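Local atomic coordinates of alkylpurine DNA glycosylase AlkC (Pseudomonas fluorescens, PDB entry 5VHV), a protein that excises alkylated purine bases from damaged DNA, starting base excision repair without flipping the lesion out of the double helix. Residues 192-197 against 223-228; 196-201 against 230-235; 208-213 against 238-243. All coordinates share one frame; numbering follows the deposited sequence.

Interaction 1 (192-197 against 223-228); sequences SVANHL and AWIARH
Ile225 meets Val193, Ala194 and Leu197 where two helices run side by side, their axes 8.3 Å apart and 34° from parallel. The side chain can be followed outward from CB, which carries two branches. With CG1 beside the backbone N (chi1 -68°), CG2 stands anti to that nitrogen and does most of the touching. Ile225 CG2 comes 3.9 Å from Val193 CG1 and 4.2 Å from Ala194 CB, while Leu197 CD1 reaches it from the next turn, that side chain crossing Ile225 at about a right angle. The other branch runs extended through CG1 to Ile225 CD1, which ends 4.2 Å from Val193 CB.

Ala194 is the small residue that lets the backbones draw near: its CA lies 5.0 Å from the CA of Ile225. Ala194 CB rests 3.7 Å from Ile225 O and 3.8 Å from His228 CB, and also approaches the indole of Trp224 obliquely. One face of that indole is covered from within its own helix, since His228 CD2 lies 3.3 Å above the plane of the Trp224 ring, over its centre.

Around this patch, Leu181 of helix 175-181 packs on Val193, and Arg190 packs on Ile225 and Trp224. The contact is mainly apolar, methyl groups against aliphatic carbons, an indole and one backbone carbonyl, which implies that shape more than polar pairing sets the fit of these two helices.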
loop_
_atom_site.group_PDB
_atom_site.type_symbol
_atom_site.label_atom_id
_atom_site.label_comp_id
_atom_site.label_asym_id
_atom_site.label_seq_id
_atom_site.Cartn_x
_atom_site.Cartn_y
_atom_site.Cartn_z
ATOM N N SER A 192 -6.573 0.901 5.102
ATOM C CA SER A 192 -6.035 -0.437 5.278
ATOM C C SER A 192 -7.034 -1.510 4.846
ATOM O O SER A 192 -6.655 -2.479 4.183
ATOM C CB SER A 192 -5.620 -0.625 6.743
ATOM O OG SER A 192 -5.177 -1.947 6.946
ATOM N N VAL A 193 -8.313 -1.359 5.193
ATOM C CA VAL A 193 -9.296 -2.348 4.762
ATOM C C VAL A 193 -9.318 -2.411 3.239
ATOM O O VAL A 193 -9.332 -3.495 2.631
ATOM C CB VAL A 193 -10.692 -2.018 5.329
ATOM C CG1 VAL A 193 -11.737 -3.020 4.814
ATOM C CG2 VAL A 193 -10.675 -2.022 6.842
ATOM N N ALA A 194 -9.327 -1.246 2.605
ATOM C CA ALA A 194 -9.385 -1.187 1.149
ATOM C C ALA A 194 -8.153 -1.827 0.543
ATOM O O ALA A 194 -8.252 -2.552 -0.452
ATOM C CB ALA A 194 -9.523 0.259 0.665
ATOM N N ASN A 195 -6.980 -1.555 1.115
ATOM C CA ASN A 195 -5.750 -2.112 0.556
ATOM C C ASN A 195 -5.656 -3.621 0.775
ATOM O O ASN A 195 -5.148 -4.347 -0.091
ATOM C CB ASN A 195 -4.538 -1.383 1.132
ATOM C CG ASN A 195 -4.419 0.044 0.583
ATOM O OD1 ASN A 195 -4.896 0.360 -0.534
ATOM N ND2 ASN A 195 -3.809 0.914 1.358
ATOM N N HIS A 196 -6.098 -4.109 1.933
ATOM C CA HIS A 196 -6.168 -5.552 2.164
ATOM C C HIS A 196 -7.097 -6.211 1.141
ATOM O O HIS A 196 -6.739 -7.207 0.506
ATOM C CB HIS A 196 -6.619 -5.788 3.610
ATOM C CG HIS A 196 -6.549 -7.208 4.084
ATOM N ND1 HIS A 196 -6.151 -7.529 5.366
ATOM C CD2 HIS A 196 -6.884 -8.379 3.495
ATOM C CE1 HIS A 196 -6.243 -8.835 5.542
ATOM N NE2 HIS A 196 -6.665 -9.377 4.416
ATOM N N LEU A 197 -8.272 -5.628 0.915
ATOM C CA LEU A 197 -9.181 -6.187 -0.082
ATOM C C LEU A 197 -8.583 -6.147 -1.492
ATOM O O LEU A 197 -8.705 -7.116 -2.243
ATOM C CB LEU A 197 -10.515 -5.443 -0.034
ATOM C CG LEU A 197 -11.381 -5.790 1.183
ATOM C CD1 LEU A 197 -12.479 -4.747 1.339
ATOM C CD2 LEU A 197 -11.982 -7.165 1.062
ATOM N N ALA A 223 -18.781 2.801 0.957
ATOM C CA ALA A 223 -18.637 3.088 -0.472
ATOM C C ALA A 223 -17.194 3.453 -0.821
ATOM O O ALA A 223 -16.663 3.016 -1.850
ATOM C CB ALA A 223 -19.574 4.219 -0.890
ATOM N N TRP A 224 -16.549 4.266 0.017
ATOM C CA TRP A 224 -15.171 4.660 -0.256
ATOM C C TRP A 224 -14.247 3.452 -0.212
ATOM O O TRP A 224 -13.396 3.265 -1.103
ATOM C CB TRP A 224 -14.712 5.717 0.753
ATOM C CG TRP A 224 -13.335 6.264 0.470
ATOM C CD1 TRP A 224 -13.031 7.420 -0.206
ATOM C CD2 TRP A 224 -12.072 5.685 0.859
ATOM N NE1 TRP A 224 -11.663 7.589 -0.264
ATOM C CE2 TRP A 224 -11.053 6.537 0.377
ATOM C CE3 TRP A 224 -11.708 4.537 1.567
ATOM C CZ2 TRP A 224 -9.692 6.275 0.596
ATOM C CZ3 TRP A 224 -10.347 4.262 1.760
ATOM C CH2 TRP A 224 -9.363 5.129 1.279
ATOM N N ILE A 225 -14.422 2.597 0.800
ATOM C CA ILE A 225 -13.629 1.371 0.869
ATOM C C ILE A 225 -13.837 0.543 -0.389
ATOM O O ILE A 225 -12.881 0.016 -0.971
ATOM C CB ILE A 225 -13.983 0.565 2.136
ATOM C CG1 ILE A 225 -13.513 1.312 3.399
ATOM C CG2 ILE A 225 -13.355 -0.812 2.084
ATOM C CD1 ILE A 225 -13.894 0.625 4.704
ATOM N N ALA A 226 -15.093 0.413 -0.828
ATOM C CA ALA A 226 -15.380 -0.391 -2.009
ATOM C C ALA A 226 -14.646 0.138 -3.232
ATOM O O ALA A 226 -14.046 -0.637 -3.988
ATOM C CB ALA A 226 -16.882 -0.431 -2.267
ATOM N N ARG A 227 -14.687 1.454 -3.454
ATOM C CA ARG A 227 -14.049 2.000 -4.647
ATOM C C ARG A 227 -12.544 1.742 -4.641
ATOM O O ARG A 227 -11.957 1.446 -5.684
ATOM C CB ARG A 227 -14.317 3.501 -4.788
ATOM C CG ARG A 227 -13.618 4.077 -6.044
ATOM C CD ARG A 227 -14.091 5.464 -6.462
ATOM N NE ARG A 227 -15.523 5.530 -6.761
ATOM C CZ ARG A 227 -16.075 5.364 -7.966
ATOM N NH1 ARG A 227 -15.344 5.097 -9.040
ATOM N NH2 ARG A 227 -17.386 5.466 -8.093
ATOM N N HIS A 228 -11.897 1.866 -3.483
ATOM C CA HIS A 228 -10.453 1.684 -3.440
ATOM C C HIS A 228 -10.053 0.216 -3.344
ATOM O O HIS A 228 -8.991 -0.151 -3.842
ATOM C CB HIS A 228 -9.897 2.538 -2.307
ATOM C CG HIS A 228 -10.051 3.994 -2.599
ATOM N ND1 HIS A 228 -9.086 4.722 -3.261
ATOM C CD2 HIS A 228 -11.100 4.830 -2.419
ATOM C CE1 HIS A 228 -9.512 5.963 -3.426
ATOM N NE2 HIS A 228 -10.734 6.053 -2.931
#

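Interaction 2 (196-201 against 230-235); sequences HLNDIT and LRSLIK. With nucleotides of chain C.
Asn198 is gripped from two directions by the helix that faces it. Its CG stands anti to the backbone N (chi1 -179°), and Asn198 OD1 accepts a hydrogen bond of 2.7 Å from Ser232 OG, the hydroxyl lying in the amide plane on a lone pair. Ser232 thus probably acts as a second-shell residue, helping to hold the amide with its nitrogen facing the DNA. Thr201 and Leu233 complete the close-fitting, buried part, Thr201 CG2 lying 3.8 Å from Leu233 CD1. A water bridges the helices here, donating to Thr201 OG1 at 3.0 Å and accepting from Leu233 N at 3.1 Å. Thr201 OG1 in turn donates to Asn198 O.

The looser side is that of Arg231, partly exposed and turned toward the DNA. Asn198 ND2 lies over the centre of its guanidinium, 3.5 Å from Arg231 CZ, with the two planes stacked and 28° apart. From there Asn198 ND2 donates to OP1 of the DA6 phosphate in DNA chain C at 2.9 Å, although the N-H...O angle of 137° is bent. Asn195 OD1 and His228 O hold Arg231 NH1, and Arg231 also packs on a modified base of the DNA.

Val208 of helix 205-213 packs on Thr201, Ala241 of helix 239-244 on Leu233, and strand 305-314 lies against Ile234 and Lys235, so the contact sits between the DNA and the C-terminal sheet.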
loop_
_atom_site.group_PDB
_atom_site.type_symbol
_atom_site.label_atom_id
_atom_site.label_comp_id
_atom_site.label_asym_id
_atom_site.label_seq_id
_atom_site.Cartn_x
_atom_site.Cartn_y
_atom_site.Cartn_z
ATOM N N HIS A 196 -6.098 -4.109 1.933
ATOM C CA HIS A 196 -6.168 -5.552 2.164
ATOM C C HIS A 196 -7.097 -6.211 1.141
ATOM O O HIS A 196 -6.739 -7.207 0.506
ATOM C CB HIS A 196 -6.619 -5.788 3.610
ATOM C CG HIS A 196 -6.549 -7.208 4.084
ATOM N ND1 HIS A 196 -6.151 -7.529 5.366
ATOM C CD2 HIS A 196 -6.884 -8.379 3.495
ATOM C CE1 HIS A 196 -6.243 -8.835 5.542
ATOM N NE2 HIS A 196 -6.665 -9.377 4.416
ATOM N N LEU A 197 -8.272 -5.628 0.915
ATOM C CA LEU A 197 -9.181 -6.187 -0.082
ATOM C C LEU A 197 -8.583 -6.147 -1.492
ATOM O O LEU A 197 -8.705 -7.116 -2.243
ATOM C CB LEU A 197 -10.515 -5.443 -0.034
ATOM C CG LEU A 197 -11.381 -5.790 1.183
ATOM C CD1 LEU A 197 -12.479 -4.747 1.339
ATOM C CD2 LEU A 197 -11.982 -7.165 1.062
ATOM N N ASN A 198 -7.942 -5.041 -1.875
ATOM C CA ASN A 198 -7.270 -4.994 -3.172
ATOM C C ASN A 198 -6.217 -6.099 -3.291
ATOM O O ASN A 198 -6.118 -6.758 -4.332
ATOM C CB ASN A 198 -6.668 -3.598 -3.385
ATOM C CG ASN A 198 -5.972 -3.457 -4.709
ATOM O OD1 ASN A 198 -6.574 -3.653 -5.765
ATOM N ND2 ASN A 198 -4.709 -3.083 -4.668
ATOM N N ASP A 199 -5.430 -6.337 -2.237
ATOM C CA ASP A 199 -4.532 -7.502 -2.233
ATOM C C ASP A 199 -5.279 -8.789 -2.597
ATOM O O ASP A 199 -4.788 -9.620 -3.364
ATOM C CB ASP A 199 -3.887 -7.725 -0.855
ATOM C CG ASP A 199 -2.818 -6.714 -0.472
ATOM O OD1 ASP A 199 -2.459 -5.778 -1.217
ATOM O OD2 ASP A 199 -2.309 -6.909 0.653
ATOM N N ILE A 200 -6.434 -9.012 -1.971
ATOM C CA ILE A 200 -7.172 -10.251 -2.204
ATOM C C ILE A 200 -7.588 -10.345 -3.657
ATOM O O ILE A 200 -7.621 -11.446 -4.225
ATOM C CB ILE A 200 -8.394 -10.353 -1.273
ATOM C CG1 ILE A 200 -7.946 -10.331 0.196
ATOM C CG2 ILE A 200 -9.198 -11.623 -1.551
ATOM C CD1 ILE A 200 -9.107 -10.258 1.173
ATOM N N THR A 201 -7.898 -9.209 -4.288
ATOM C CA THR A 201 -8.375 -9.286 -5.658
ATOM C C THR A 201 -7.307 -9.832 -6.588
ATOM O O THR A 201 -7.647 -10.266 -7.697
ATOM C CB THR A 201 -8.877 -7.936 -6.224
ATOM O OG1 THR A 201 -7.803 -7.005 -6.403
ATOM C CG2 THR A 201 -9.982 -7.324 -5.384
ATOM N N LEU A 230 -11.619 -2.102 -5.009
ATOM C CA LEU A 230 -11.864 -2.616 -6.343
ATOM C C LEU A 230 -11.028 -1.917 -7.404
ATOM O O LEU A 230 -11.217 -2.179 -8.595
ATOM C CB LEU A 230 -13.343 -2.469 -6.691
ATOM C CG LEU A 230 -14.319 -3.335 -5.875
ATOM C CD1 LEU A 230 -15.767 -2.929 -6.101
ATOM C CD2 LEU A 230 -14.111 -4.800 -6.209
ATOM N N ARG A 231 -10.075 -1.082 -7.002
ATOM C CA ARG A 231 -9.408 -0.212 -7.973
ATOM C C ARG A 231 -8.669 -0.991 -9.051
ATOM O O ARG A 231 -8.606 -0.532 -10.199
ATOM C CB ARG A 231 -8.466 0.739 -7.249
ATOM C CG ARG A 231 -7.226 0.093 -6.584
ATOM C CD ARG A 231 -6.570 1.158 -5.738
ATOM N NE ARG A 231 -5.280 0.817 -5.163
ATOM C CZ ARG A 231 -5.090 0.333 -3.939
ATOM N NH1 ARG A 231 -6.112 0.044 -3.159
ATOM N NH2 ARG A 231 -3.856 0.163 -3.493
ATOM N N SER A 232 -8.085 -2.147 -8.718
ATOM C CA SER A 232 -7.383 -2.919 -9.736
ATOM C C SER A 232 -8.377 -3.573 -10.686
ATOM O O SER A 232 -8.201 -3.541 -11.909
ATOM C CB SER A 232 -6.472 -3.969 -9.078
ATOM O OG SER A 232 -5.502 -3.349 -8.241
ATOM N N LEU A 233 -9.460 -4.131 -10.149
ATOM C CA LEU A 233 -10.462 -4.744 -11.019
ATOM C C LEU A 233 -11.139 -3.706 -11.908
ATOM O O LEU A 233 -11.471 -4.006 -13.060
ATOM C CB LEU A 233 -11.500 -5.493 -10.186
ATOM C CG LEU A 233 -10.952 -6.675 -9.366
ATOM C CD1 LEU A 233 -12.062 -7.391 -8.586
ATOM C CD2 LEU A 233 -10.239 -7.670 -10.261
ATOM N N ILE A 234 -11.323 -2.488 -11.405
ATOM C CA ILE A 234 -11.912 -1.431 -12.229
ATOM C C ILE A 234 -11.003 -1.110 -13.408
ATOM O O ILE A 234 -11.475 -0.935 -14.538
ATOM C CB ILE A 234 -12.203 -0.181 -11.373
ATOM C CG1 ILE A 234 -13.390 -0.454 -10.438
ATOM C CG2 ILE A 234 -12.511 1.069 -12.250
ATOM C CD1 ILE A 234 -13.494 0.518 -9.314
ATOM N N LYS A 235 -9.695 -0.996 -13.157
ATOM C CA LYS A 235 -8.747 -0.742 -14.238
ATOM C C LYS A 235 -8.742 -1.876 -15.252
ATOM O O LYS A 235 -8.561 -1.639 -16.454
ATOM C CB LYS A 235 -7.347 -0.520 -13.653
ATOM C CG LYS A 235 -7.175 0.864 -13.052
ATOM C CD LYS A 235 -5.737 1.147 -12.659
ATOM C CE LYS A 235 -5.314 0.267 -11.479
ATOM N NZ LYS A 235 -3.903 0.589 -11.047
ATOM P P DA C 6 -1.129 -2.343 -6.713
ATOM O OP1 DA C 6 -2.262 -3.159 -6.169
ATOM O OP2 DA C 6 -1.368 -1.236 -7.658
ATOM O "O5'" DA C 6 -0.244 -1.722 -5.554
ATOM C "C5'" DA C 6 -0.015 -2.462 -4.353
ATOM C "C4'" DA C 6 1.004 -1.752 -3.497
ATOM O "O4'" DA C 6 2.273 -1.714 -4.196
ATOM C "C3'" DA C 6 0.653 -0.279 -3.173
ATOM O "O3'" DA C 6 0.535 -0.075 -1.765
ATOM C "C2'" DA C 6 1.811 0.513 -3.737
ATOM C "C1'" DA C 6 2.907 -0.520 -3.823
ATOM N N9 DA C 6 3.955 -0.159 -4.760
ATOM C C8 DA C 6 3.810 0.285 -6.044
ATOM N N7 DA C 6 4.943 0.596 -6.622
ATOM C C5 DA C 6 5.884 0.375 -5.633
ATOM C C6 DA C 6 7.276 0.538 -5.594
ATOM N N6 DA C 6 7.999 0.981 -6.643
ATOM N N1 DA C 6 7.918 0.199 -4.451
ATOM C C2 DA C 6 7.197 -0.243 -3.414
ATOM N N3 DA C 6 5.879 -0.416 -3.329
ATOM C C4 DA C 6 5.279 -0.089 -4.481
HETATM O O HOH W 1 -9.183 -4.428 -7.090
#

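Interaction 3 (208-213 against 238-243); sequences VLSLIE and NTRALT
The Arg240 guanidinium is a flat plate with Leu209 under one face and polar groups around its edge. Leu209 CB lies over its centre, 3.6 Å from Arg240 CZ. Near the plane, Arg240 NH2 donates to Glu213 OE1 at 2.8 Å and to Ser210 OG at 3.1 Å, while Arg240 NE donates to Glu213 OE2 at 2.9 Å. The carboxylate is therefore gripped side-on by two nitrogens, although its plane is turned 41° from that of the guanidinium and OE1 is met from above. A bend at chi3 (78°) turns NE out of line with the preceding chain, helping the plate to reach Glu213. A water extends the network, donating to both Glu213 OE2 and Arg240 O.

Beyond the plate, Leu209 meets Asn238 tip to tip, and Leu209 CD2 packs 3.8 Å from Ala241 CB. An alanine in place of Arg240 would probably leave the Glu213 carboxylate without its charged mate and Leu209 CB without the flat group over it. Leu233 of helix 231-235 packs on Leu209, Asn238 and Ala241, giving the apolar part a third side.

Asn238 OD1 also accepts from Ala241 N at 2.8 Å, the side-chain N-cap bond that begins helix 239-244. A near-parallel pair of helices, 25° apart, with an apolar centre and a salt bridge on its more exposed side, is consistent with the stacked helices of an alpha-helical repeat fold, as expected for the DNA alkylation repair family.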
loop_
_atom_site.group_PDB
_atom_site.type_symbol
_atom_site.label_atom_id
_atom_site.label_comp_id
_atom_site.label_asym_id
_atom_site.label_seq_id
_atom_site.Cartn_x
_atom_site.Cartn_y
_atom_site.Cartn_z
ATOM N N VAL A 208 -13.917 -11.186 -3.445
ATOM C CA VAL A 208 -14.081 -9.781 -3.083
ATOM C C VAL A 208 -15.341 -9.208 -3.726
ATOM O O VAL A 208 -16.082 -8.449 -3.094
ATOM C CB VAL A 208 -12.833 -8.980 -3.495
ATOM C CG1 VAL A 208 -13.050 -7.486 -3.281
ATOM C CG2 VAL A 208 -11.587 -9.466 -2.755
ATOM N N LEU A 209 -15.592 -9.540 -4.994
ATOM C CA LEU A 209 -16.768 -9.016 -5.678
ATOM C C LEU A 209 -18.043 -9.488 -4.997
ATOM O O LEU A 209 -18.954 -8.695 -4.737
ATOM C CB LEU A 209 -16.758 -9.435 -7.150
ATOM C CG LEU A 209 -15.655 -8.770 -7.981
ATOM C CD1 LEU A 209 -15.414 -9.579 -9.273
ATOM C CD2 LEU A 209 -16.016 -7.326 -8.308
ATOM N N SER A 210 -18.114 -10.778 -4.678
ATOM C CA SER A 210 -19.277 -11.288 -3.970
ATOM C C SER A 210 -19.436 -10.609 -2.615
ATOM O O SER A 210 -20.555 -10.254 -2.216
ATOM C CB SER A 210 -19.166 -12.804 -3.812
ATOM O OG SER A 210 -19.311 -13.447 -5.066
ATOM N N LEU A 211 -18.328 -10.438 -1.885
ATOM C CA LEU A 211 -18.381 -9.775 -0.586
ATOM C C LEU A 211 -18.985 -8.387 -0.709
ATOM O O LEU A 211 -19.946 -8.048 -0.008
ATOM C CB LEU A 211 -16.972 -9.679 0.009
ATOM C CG LEU A 211 -16.868 -9.113 1.431
ATOM C CD1 LEU A 211 -17.361 -10.148 2.454
ATOM C CD2 LEU A 211 -15.438 -8.663 1.756
ATOM N N ILE A 212 -18.436 -7.564 -1.606
ATOM C CA ILE A 212 -18.871 -6.179 -1.684
ATOM C C ILE A 212 -20.271 -6.081 -2.288
ATOM O O ILE A 212 -21.033 -5.153 -1.979
ATOM C CB ILE A 212 -17.806 -5.360 -2.441
ATOM C CG1 ILE A 212 -16.486 -5.388 -1.669
ATOM C CG2 ILE A 212 -18.261 -3.931 -2.621
ATOM C CD1 ILE A 212 -15.335 -4.654 -2.383
ATOM N N GLU A 213 -20.674 -7.063 -3.090
ATOM C CA GLU A 213 -22.056 -7.093 -3.541
ATOM C C GLU A 213 -23.038 -7.296 -2.382
ATOM O O GLU A 213 -24.235 -7.054 -2.553
ATOM C CB GLU A 213 -22.221 -8.184 -4.606
ATOM C CG GLU A 213 -21.617 -7.756 -5.949
ATOM C CD GLU A 213 -21.473 -8.879 -6.948
ATOM O OE1 GLU A 213 -21.792 -10.040 -6.615
ATOM O OE2 GLU A 213 -21.019 -8.587 -8.076
ATOM N N ASN A 238 -13.352 -4.935 -15.175
ATOM C CA ASN A 238 -14.236 -5.961 -14.626
ATOM C C ASN A 238 -15.665 -5.432 -14.527
ATOM O O ASN A 238 -15.911 -4.409 -13.880
ATOM C CB ASN A 238 -13.729 -6.392 -13.249
ATOM C CG ASN A 238 -14.576 -7.480 -12.639
ATOM O OD1 ASN A 238 -15.630 -7.215 -12.073
ATOM N ND2 ASN A 238 -14.119 -8.713 -12.749
ATOM N N THR A 239 -16.618 -6.139 -15.161
ATOM C CA THR A 239 -17.989 -5.632 -15.245
ATOM C C THR A 239 -18.664 -5.585 -13.876
ATOM O O THR A 239 -19.377 -4.620 -13.564
ATOM C CB THR A 239 -18.807 -6.502 -16.201
ATOM O OG1 THR A 239 -18.091 -6.626 -17.432
ATOM C CG2 THR A 239 -20.168 -5.862 -16.463
ATOM N N ARG A 240 -18.465 -6.621 -13.055
ATOM C CA ARG A 240 -19.062 -6.634 -11.720
ATOM C C ARG A 240 -18.532 -5.486 -10.875
ATOM O O ARG A 240 -19.292 -4.827 -10.156
ATOM C CB ARG A 240 -18.780 -7.963 -11.030
ATOM C CG ARG A 240 -19.665 -9.114 -11.514
ATOM C CD ARG A 240 -19.160 -10.412 -10.947
ATOM N NE ARG A 240 -19.554 -10.578 -9.549
ATOM C CZ ARG A 240 -19.195 -11.591 -8.779
ATOM N NH1 ARG A 240 -18.386 -12.535 -9.238
ATOM N NH2 ARG A 240 -19.644 -11.657 -7.535
ATOM N N ALA A 241 -17.236 -5.220 -10.969
ATOM C CA ALA A 241 -16.657 -4.106 -10.218
ATOM C C ALA A 241 -17.175 -2.763 -10.723
ATOM O O ALA A 241 -17.547 -1.897 -9.928
ATOM C CB ALA A 241 -15.138 -4.167 -10.304
ATOM N N LEU A 242 -17.179 -2.551 -12.046
ATOM C CA LEU A 242 -17.722 -1.309 -12.578
ATOM C C LEU A 242 -19.190 -1.134 -12.192
ATOM O O LEU A 242 -19.639 -0.017 -11.907
ATOM C CB LEU A 242 -17.555 -1.280 -14.099
ATOM C CG LEU A 242 -16.108 -0.981 -14.530
ATOM C CD1 LEU A 242 -15.847 -1.445 -15.972
ATOM C CD2 LEU A 242 -15.832 0.496 -14.384
ATOM N N THR A 243 -19.950 -2.229 -12.177
ATOM C CA THR A 243 -21.361 -2.141 -11.825
ATOM C C THR A 243 -21.528 -1.673 -10.384
ATOM O O THR A 243 -22.428 -0.880 -10.076
ATOM C CB THR A 243 -22.041 -3.499 -12.043
ATOM O OG1 THR A 243 -22.011 -3.851 -13.436
ATOM C CG2 THR A 243 -23.518 -3.469 -11.593
HETATM O O HOH W 2 -21.606 -6.210 -9.351
#

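Overall arrangement
From the N terminus, helix 187-201 supplies the first side of both interaction 1 and interaction 2, helix 205-213 follows with the first side of interaction 3, and the partners arrive in the same order. Helix 220-229 closes a loop of 25 residues back to 192-197, helix 231-235 one of 28 back to 196-201, and helix 239-244 one of 24 back to 208-213. Interaction 3 crosses each of the other two, so its loop overlaps theirs without nesting. Arg227 O against Ile234 CD1 joins interactions 1 and 2, Ala226 against Ile212 joins 1 and 3, and Ile200 against Val208 joins 2 and 3. They tie helix 187-201, at the DNA, to the last helices before the C-terminal sheet.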